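Local coordinates for arginase (Trypanosoma brucei brucei, PDB 4RHJ), which is of unknown function but has the arginase-deacetylase fold and evolved without the binuclear manganese cluster of true arginases, at residues Gly44-Phe49 / Val136-Gly141; Gly144-Ser149 / Gly283-Gly288. All blocks are in the same frame, centred on the assembly; numbering follows the deposited sequence.

Interaction 1: Gly44-Phe49 / Val136-Gly141; sequences GPVALF and VPVSVG
Pro45, Ala47 and Phe49 hydrogen-bond through their backbones to Val136, Val138 and Val140, joining strands 46-50 and 136-140 as parallel neighbours of the central sheet. The ladder starts with its shortest rung, Val136 N to Pro45 O at 2.7 Å, and Ala47 then bonds to Val136 O and Val138 N. Ala47 N stands 46° above the plane of the Val136 carbonyl. Towards the C-terminal ends the ladder slackens: Phe49 N to Val138 O is a weak bond of 3.3 Å. The CA atoms drift apart, from 4.6 Å for Val46 and Val136 to 5.5 Å for Phe49 and Ser139.

The tightest packing lies on the face carrying Val46, Leu48, Val136 and Val138. Val46 CG1, anti to its backbone N (chi1 180°), crosses obliquely onto Val138 CG2 at 3.4 Å, closer than usual van der Waals contact. Leu48 lies alongside Val138, its CD2 3.8 Å from Val138 CB, whereas Leu48 CD1 and Val140 CG2 barely meet at 4.5 Å. Val46 and Val136, at the N-terminal end, are less buried than Leu48 and Val138. On the other face, Phe49 CG sits between the backbone N and the carbonyl carbon (chi1 61°), which swings the ring across to Ser139. Ser139 CA lies over one ring face, toward its rim, and Phe49 CZ reaches Ser139 CB at 3.6 Å.

Leu130 of helix 116-131 packs on Ala47 and Phe49, Ile312 and Ile316 of helix 303-316 on the opposite face: the alpha/beta/alpha layering of the arginase-deacetylase fold. Strand 95-103 flanks 46-50, and strand 281-287 flanks 136-140.

Interaction 2: Gly144-Ser149 / Gly283-Gly288; sequences GSATLS and GIDVYG
Gly144 to Thr147 form a type I turn, fastened by Thr147 N to Gly144 O at 3.1 Å, leading toward helix 148-157 and lying against strand 281-287. The backbones come closest at Gly144 and Tyr287, whose CA atoms are 5.3 Å apart. The side chains of Asp285 and Tyr287 bridge the gap, largely meeting the turn's backbone.

The Tyr287 ring turns its face to Gly144: CA sits over the ring centre, 3.3 Å from the centroid, in a CH-pi contact 15° off the normal. With no side chain, Gly144 can settle this close. The phenol hydroxyl hydrogen-bonds to His167 NE2. Two residues earlier, on the same side of the strand, Asp285, its CG anti to the backbone N (chi1 179°), directs its carboxylate at the turn. OD2 lies 3.4 Å from Gly144 CA and 3.3 Å from Thr147 OG1, at best a weak bond, as the hydroxyl's stronger partner is Ser242 OG. Ala146 CB packs against the carboxylate, and the buried Ala146 O has no polar partner.

Strand 239-244 runs beside 281-287 and brings Asp244, a manganese ligand in another structure of this protein, against Tyr287. Ala146 rests on Ser123 of helix 116-131, and Thr147 on Leu184 of helix 180-186.

From the N terminus, strand 46-50 is followed by strands 77-81 and 95-103 and helix 116-131 before interaction 1 closes this first loop at 136-140. Interaction 2 opens just afterwards, at Gly144, so the two stand in series. Its longer loop passes through strands 163-168, 190-196, 215-217 and 239-244 and returns on strand 281-287. That strand inserts between 136-140 and 239-244, uniting the two halves of the sheet. The contacts meet directly where Ser139 N probably hydrogen-bonds to Ile284 O, and Gly141 N to Val286 O, while Ser139 OG bonds weakly to Asp285 OD1, so Ser139 belongs to both neighbourhoods.

Interaction 1: Gly44-Phe49 / Val136-Gly141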
ATOM      1  N   GLY A  44       7.499 -29.556  14.728  1.00 29.72           N
ATOM      2  CA  GLY A  44       6.335 -29.875  13.927  1.00 21.37           C
ATOM      3  C   GLY A  44       5.777 -31.216  14.345  1.00 27.53           C
ATOM      4  O   GLY A  44       6.166 -31.744  15.382  1.00 42.94           O
ATOM      5  N   PRO A  45       4.866 -31.782  13.541  1.00 30.50           N
ATOM      6  CA  PRO A  45       4.338 -31.194  12.307  1.00 27.74           C
ATOM      7  C   PRO A  45       3.305 -30.128  12.592  1.00  9.58           C
ATOM      8  O   PRO A  45       3.056 -29.810  13.740  1.00 22.63           O
ATOM      9  CB  PRO A  45       3.693 -32.392  11.603  1.00 29.57           C
ATOM     10  CG  PRO A  45       3.279 -33.266  12.698  1.00 20.84           C
ATOM     11  CD  PRO A  45       4.336 -33.138  13.760  1.00 33.05           C
ATOM     12  N   VAL A  46       2.689 -29.601  11.553  1.00 22.32           N
ATOM     13  CA  VAL A  46       1.664 -28.595  11.730  1.00 33.92           C
ATOM     14  C   VAL A  46       0.283 -29.180  11.405  1.00 16.13           C
ATOM     15  O   VAL A  46       0.146 -30.013  10.520  1.00 16.04           O
ATOM     16  CB  VAL A  46       1.984 -27.355  10.846  1.00 32.25           C
ATOM     17  CG1 VAL A  46       0.933 -26.287  11.007  1.00 20.13           C
ATOM     18  CG2 VAL A  46       3.387 -26.816  11.171  1.00  9.99           C
ATOM     19  N   ALA A  47      -0.725 -28.769  12.163  1.00 14.55           N
ATOM     20  CA  ALA A  47      -2.110 -29.156  11.879  1.00 26.43           C
ATOM     21  C   ALA A  47      -3.024 -27.939  11.728  1.00 19.74           C
ATOM     22  O   ALA A  47      -3.114 -27.087  12.613  1.00 20.90           O
ATOM     23  CB  ALA A  47      -2.637 -30.057  12.952  1.00 17.74           C
ATOM     24  N   LEU A  48      -3.734 -27.913  10.609  1.00 40.66           N
ATOM     25  CA  LEU A  48      -4.472 -26.748  10.148  1.00 23.22           C
ATOM     26  C   LEU A  48      -5.970 -26.936  10.293  1.00 22.76           C
ATOM     27  O   LEU A  48      -6.503 -27.969   9.924  1.00 24.81           O
ATOM     28  CB  LEU A  48      -4.145 -26.471   8.666  1.00 25.60           C
ATOM     29  CG  LEU A  48      -3.162 -25.411   8.174  1.00 19.30           C
ATOM     30  CD1 LEU A  48      -3.883 -24.114   7.844  1.00 12.95           C
ATOM     31  CD2 LEU A  48      -2.049 -25.154   9.163  1.00 28.53           C
ATOM     32  N   PHE A  49      -6.669 -25.933  10.802  1.00 29.79           N
ATOM     33  CA  PHE A  49      -8.105 -25.944  10.644  1.00 22.99           C
ATOM     34  C   PHE A  49      -8.655 -24.541  10.475  1.00 21.50           C
ATOM     35  O   PHE A  49      -7.953 -23.562  10.678  1.00 22.32           O
ATOM     36  CB  PHE A  49      -8.773 -26.671  11.809  1.00 16.97           C
ATOM     37  CG  PHE A  49      -8.525 -26.065  13.150  1.00 14.27           C
ATOM     38  CD1 PHE A  49      -7.476 -26.503  13.930  1.00 22.46           C
ATOM     39  CD2 PHE A  49      -9.369 -25.098  13.647  1.00 16.80           C
ATOM     40  CE1 PHE A  49      -7.258 -25.964  15.168  1.00 26.43           C
ATOM     41  CE2 PHE A  49      -9.170 -24.562  14.872  1.00 16.49           C
ATOM     42  CZ  PHE A  49      -8.103 -24.992  15.644  1.00 29.18           C
ATOM     43  N   VAL A 136       1.706 -28.838  15.832  1.00 26.19           N
ATOM     44  CA  VAL A 136       1.554 -27.418  16.158  1.00 18.46           C
ATOM     45  C   VAL A 136       0.249 -26.927  15.525  1.00 21.12           C
ATOM     46  O   VAL A 136       0.138 -26.847  14.309  1.00 20.36           O
ATOM     47  CB  VAL A 136       2.740 -26.546  15.642  1.00 17.34           C
ATOM     48  CG1 VAL A 136       2.383 -25.059  15.649  1.00  9.60           C
ATOM     49  CG2 VAL A 136       3.991 -26.770  16.451  1.00 17.87           C
ATOM     50  N   PRO A 137      -0.749 -26.596  16.356  1.00 18.47           N
ATOM     51  CA  PRO A 137      -2.049 -26.142  15.856  1.00 19.51           C
ATOM     52  C   PRO A 137      -1.979 -24.742  15.229  1.00 16.15           C
ATOM     53  O   PRO A 137      -1.273 -23.877  15.734  1.00 19.10           O
ATOM     54  CB  PRO A 137      -2.913 -26.142  17.117  1.00 19.91           C
ATOM     55  CG  PRO A 137      -1.918 -25.814  18.225  1.00 10.92           C
ATOM     56  CD  PRO A 137      -0.623 -26.433  17.814  1.00 11.95           C
ATOM     57  N   VAL A 138      -2.677 -24.546  14.111  1.00 22.18           N
ATOM     58  CA  VAL A 138      -2.839 -23.219  13.501  1.00 20.07           C
ATOM     59  C   VAL A 138      -4.291 -22.932  13.095  1.00 19.15           C
ATOM     60  O   VAL A 138      -4.808 -23.520  12.160  1.00 18.68           O
ATOM     61  CB  VAL A 138      -1.975 -23.053  12.272  1.00  8.84           C
ATOM     62  CG1 VAL A 138      -1.861 -21.592  11.923  1.00 19.05           C
ATOM     63  CG2 VAL A 138      -0.588 -23.649  12.500  1.00 15.39           C
ATOM     64  N   SER A 139      -4.926 -22.019  13.814  1.00 15.61           N
ATOM     65  CA  SER A 139      -6.331 -21.740  13.645  1.00  9.78           C
ATOM     66  C   SER A 139      -6.539 -20.476  12.832  1.00 21.57           C
ATOM     67  O   SER A 139      -6.098 -19.397  13.220  1.00 25.94           O
ATOM     68  CB  SER A 139      -7.002 -21.596  14.988  1.00 15.03           C
ATOM     69  OG  SER A 139      -8.116 -20.747  14.886  1.00 18.92           O
ATOM     70  N   VAL A 140      -7.228 -20.627  11.705  1.00 31.46           N
ATOM     71  CA  VAL A 140      -7.326 -19.579  10.710  1.00 17.78           C
ATOM     72  C   VAL A 140      -8.757 -19.133  10.512  1.00 17.94           C
ATOM     73  O   VAL A 140      -9.624 -19.929  10.162  1.00 18.04           O
ATOM     74  CB  VAL A 140      -6.736 -20.034   9.371  1.00 12.16           C
ATOM     75  CG1 VAL A 140      -7.072 -19.042   8.285  1.00 15.13           C
ATOM     76  CG2 VAL A 140      -5.237 -20.200   9.507  1.00 14.71           C
ATOM     77  N   GLY A 141      -8.968 -17.841  10.760  1.00 21.71           N
ATOM     78  CA  GLY A 141     -10.249 -17.181  10.632  1.00 19.09           C
ATOM     79  C   GLY A 141     -10.766 -16.663  11.959  1.00 14.56           C
ATOM     80  O   GLY A 141     -10.095 -16.736  12.979  1.00 15.99           O
TER

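Interaction 2: Gly144-Ser149 / Gly283-Gly288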
ATOM      1  N   GLY A 144     -10.383 -13.907  16.749  1.00 17.38           N
ATOM      2  CA  GLY A 144      -9.283 -13.879  17.691  1.00 17.48           C
ATOM      3  C   GLY A 144      -9.558 -14.630  18.969  1.00 17.49           C
ATOM      4  O   GLY A 144      -8.670 -14.769  19.794  1.00 18.00           O
ATOM      5  N   SER A 145     -10.790 -15.119  19.114  1.00 18.21           N
ATOM      6  CA  SER A 145     -11.180 -15.960  20.251  1.00 19.97           C
ATOM      7  C   SER A 145     -10.405 -17.263  20.320  1.00 24.54           C
ATOM      8  O   SER A 145     -10.189 -17.820  21.401  1.00 19.73           O
ATOM      9  CB  SER A 145     -12.667 -16.272  20.179  1.00 16.40           C
ATOM     10  OG  SER A 145     -13.043 -16.609  18.858  1.00 22.78           O
ATOM     11  N   ALA A 146      -9.993 -17.749  19.153  1.00 21.00           N
ATOM     12  CA  ALA A 146      -9.165 -18.947  19.056  1.00 22.03           C
ATOM     13  C   ALA A 146      -7.728 -18.692  19.487  1.00 29.03           C
ATOM     14  O   ALA A 146      -6.823 -19.415  19.084  1.00 30.57           O
ATOM     15  CB  ALA A 146      -9.182 -19.488  17.643  1.00 24.47           C
ATOM     16  N   THR A 147      -7.507 -17.644  20.272  1.00 22.73           N
ATOM     17  CA  THR A 147      -6.221 -17.477  20.930  1.00 15.02           C
ATOM     18  C   THR A 147      -6.373 -18.041  22.324  1.00 19.34           C
ATOM     19  O   THR A 147      -5.599 -18.892  22.742  1.00 23.33           O
ATOM     20  CB  THR A 147      -5.767 -16.013  20.954  1.00 14.71           C
ATOM     21  OG1 THR A 147      -5.283 -15.664  19.649  1.00 21.27           O
ATOM     22  CG2 THR A 147      -4.644 -15.798  21.990  1.00 16.84           C
ATOM     23  N   LEU A 148      -7.426 -17.605  23.000  1.00 21.84           N
ATOM     24  CA  LEU A 148      -7.783 -18.075  24.330  1.00 23.25           C
ATOM     25  C   LEU A 148      -7.829 -19.606  24.449  1.00 17.22           C
ATOM     26  O   LEU A 148      -7.163 -20.179  25.297  1.00 17.09           O
ATOM     27  CB  LEU A 148      -9.136 -17.462  24.719  1.00 18.90           C
ATOM     28  CG  LEU A 148      -9.841 -17.893  26.001  1.00 26.73           C
ATOM     29  CD1 LEU A 148      -8.916 -17.785  27.206  1.00 22.74           C
ATOM     30  CD2 LEU A 148     -11.085 -17.045  26.188  1.00 11.17           C
ATOM     31  N   SER A 149      -8.600 -20.260  23.582  1.00 27.64           N
ATOM     32  CA  SER A 149      -8.828 -21.708  23.665  1.00 22.56           C
ATOM     33  C   SER A 149      -7.574 -22.541  23.438  1.00 26.80           C
ATOM     34  O   SER A 149      -7.335 -23.518  24.142  1.00 21.17           O
ATOM     35  CB  SER A 149      -9.884 -22.136  22.648  1.00 24.32           C
ATOM     36  OG  SER A 149     -10.811 -21.096  22.396  1.00 23.02           O
ATOM     37  N   GLY A 283       1.291 -22.386  19.023  1.00 17.90           N
ATOM     38  CA  GLY A 283       0.179 -22.301  18.104  1.00 15.75           C
ATOM     39  C   GLY A 283       0.059 -20.935  17.471  1.00 24.89           C
ATOM     40  O   GLY A 283       0.703 -19.982  17.896  1.00 27.78           O
ATOM     41  N   ILE A 284      -0.770 -20.855  16.434  1.00 25.05           N
ATOM     42  CA  ILE A 284      -0.933 -19.642  15.632  1.00 26.32           C
ATOM     43  C   ILE A 284      -2.406 -19.405  15.269  1.00  9.03           C
ATOM     44  O   ILE A 284      -3.078 -20.281  14.738  1.00 16.30           O
ATOM     45  CB  ILE A 284      -0.093 -19.706  14.324  1.00 18.06           C
ATOM     46  CG1 ILE A 284       1.392 -19.931  14.621  1.00 10.08           C
ATOM     47  CG2 ILE A 284      -0.262 -18.429  13.490  1.00 15.59           C
ATOM     48  CD1 ILE A 284       2.186 -20.250  13.402  1.00 13.70           C
ATOM     49  N   ASP A 285      -2.892 -18.212  15.568  1.00  9.52           N
ATOM     50  CA  ASP A 285      -4.262 -17.850  15.270  1.00 15.32           C
ATOM     51  C   ASP A 285      -4.266 -16.655  14.363  1.00 12.48           C
ATOM     52  O   ASP A 285      -3.908 -15.547  14.773  1.00 17.27           O
ATOM     53  CB  ASP A 285      -5.077 -17.529  16.536  1.00 19.17           C
ATOM     54  CG  ASP A 285      -6.526 -17.127  16.217  1.00 15.63           C
ATOM     55  OD1 ASP A 285      -7.058 -17.566  15.175  1.00 25.09           O
ATOM     56  OD2 ASP A 285      -7.131 -16.380  17.002  1.00 17.77           O
ATOM     57  N   VAL A 286      -4.668 -16.869  13.125  1.00 12.81           N
ATOM     58  CA  VAL A 286      -4.746 -15.741  12.223  1.00 19.40           C
ATOM     59  C   VAL A 286      -6.201 -15.392  11.952  1.00 15.99           C
ATOM     60  O   VAL A 286      -6.920 -16.170  11.335  1.00 16.55           O
ATOM     61  CB  VAL A 286      -4.009 -16.014  10.918  1.00 13.00           C
ATOM     62  CG1 VAL A 286      -3.738 -14.708  10.213  1.00 13.95           C
ATOM     63  CG2 VAL A 286      -2.692 -16.718  11.213  1.00  8.96           C
ATOM     64  N   TYR A 287      -6.600 -14.198  12.402  1.00 20.65           N
ATOM     65  CA  TYR A 287      -7.997 -13.777  12.510  1.00 14.06           C
ATOM     66  C   TYR A 287      -8.225 -12.338  12.061  1.00 15.20           C
ATOM     67  O   TYR A 287      -7.295 -11.666  11.635  1.00 15.35           O
ATOM     68  CB  TYR A 287      -8.463 -13.919  13.954  1.00 16.73           C
ATOM     69  CG  TYR A 287      -7.698 -13.059  14.948  1.00 15.01           C
ATOM     70  CD1 TYR A 287      -6.507 -13.501  15.520  1.00 13.81           C
ATOM     71  CD2 TYR A 287      -8.179 -11.813  15.323  1.00 13.88           C
ATOM     72  CE1 TYR A 287      -5.825 -12.721  16.444  1.00 12.32           C
ATOM     73  CE2 TYR A 287      -7.515 -11.038  16.235  1.00 20.15           C
ATOM     74  CZ  TYR A 287      -6.334 -11.482  16.796  1.00 12.81           C
ATOM     75  OH  TYR A 287      -5.666 -10.680  17.708  1.00 21.18           O
ATOM     76  N   GLY A 288      -9.465 -11.867  12.170  1.00 12.72           N
ATOM     77  CA  GLY A 288      -9.779 -10.476  11.859  1.00 19.37           C
ATOM     78  C   GLY A 288     -10.314 -10.213  10.467  1.00 18.67           C
ATOM     79  O   GLY A 288     -10.639  -9.081  10.120  1.00 21.00           O
TER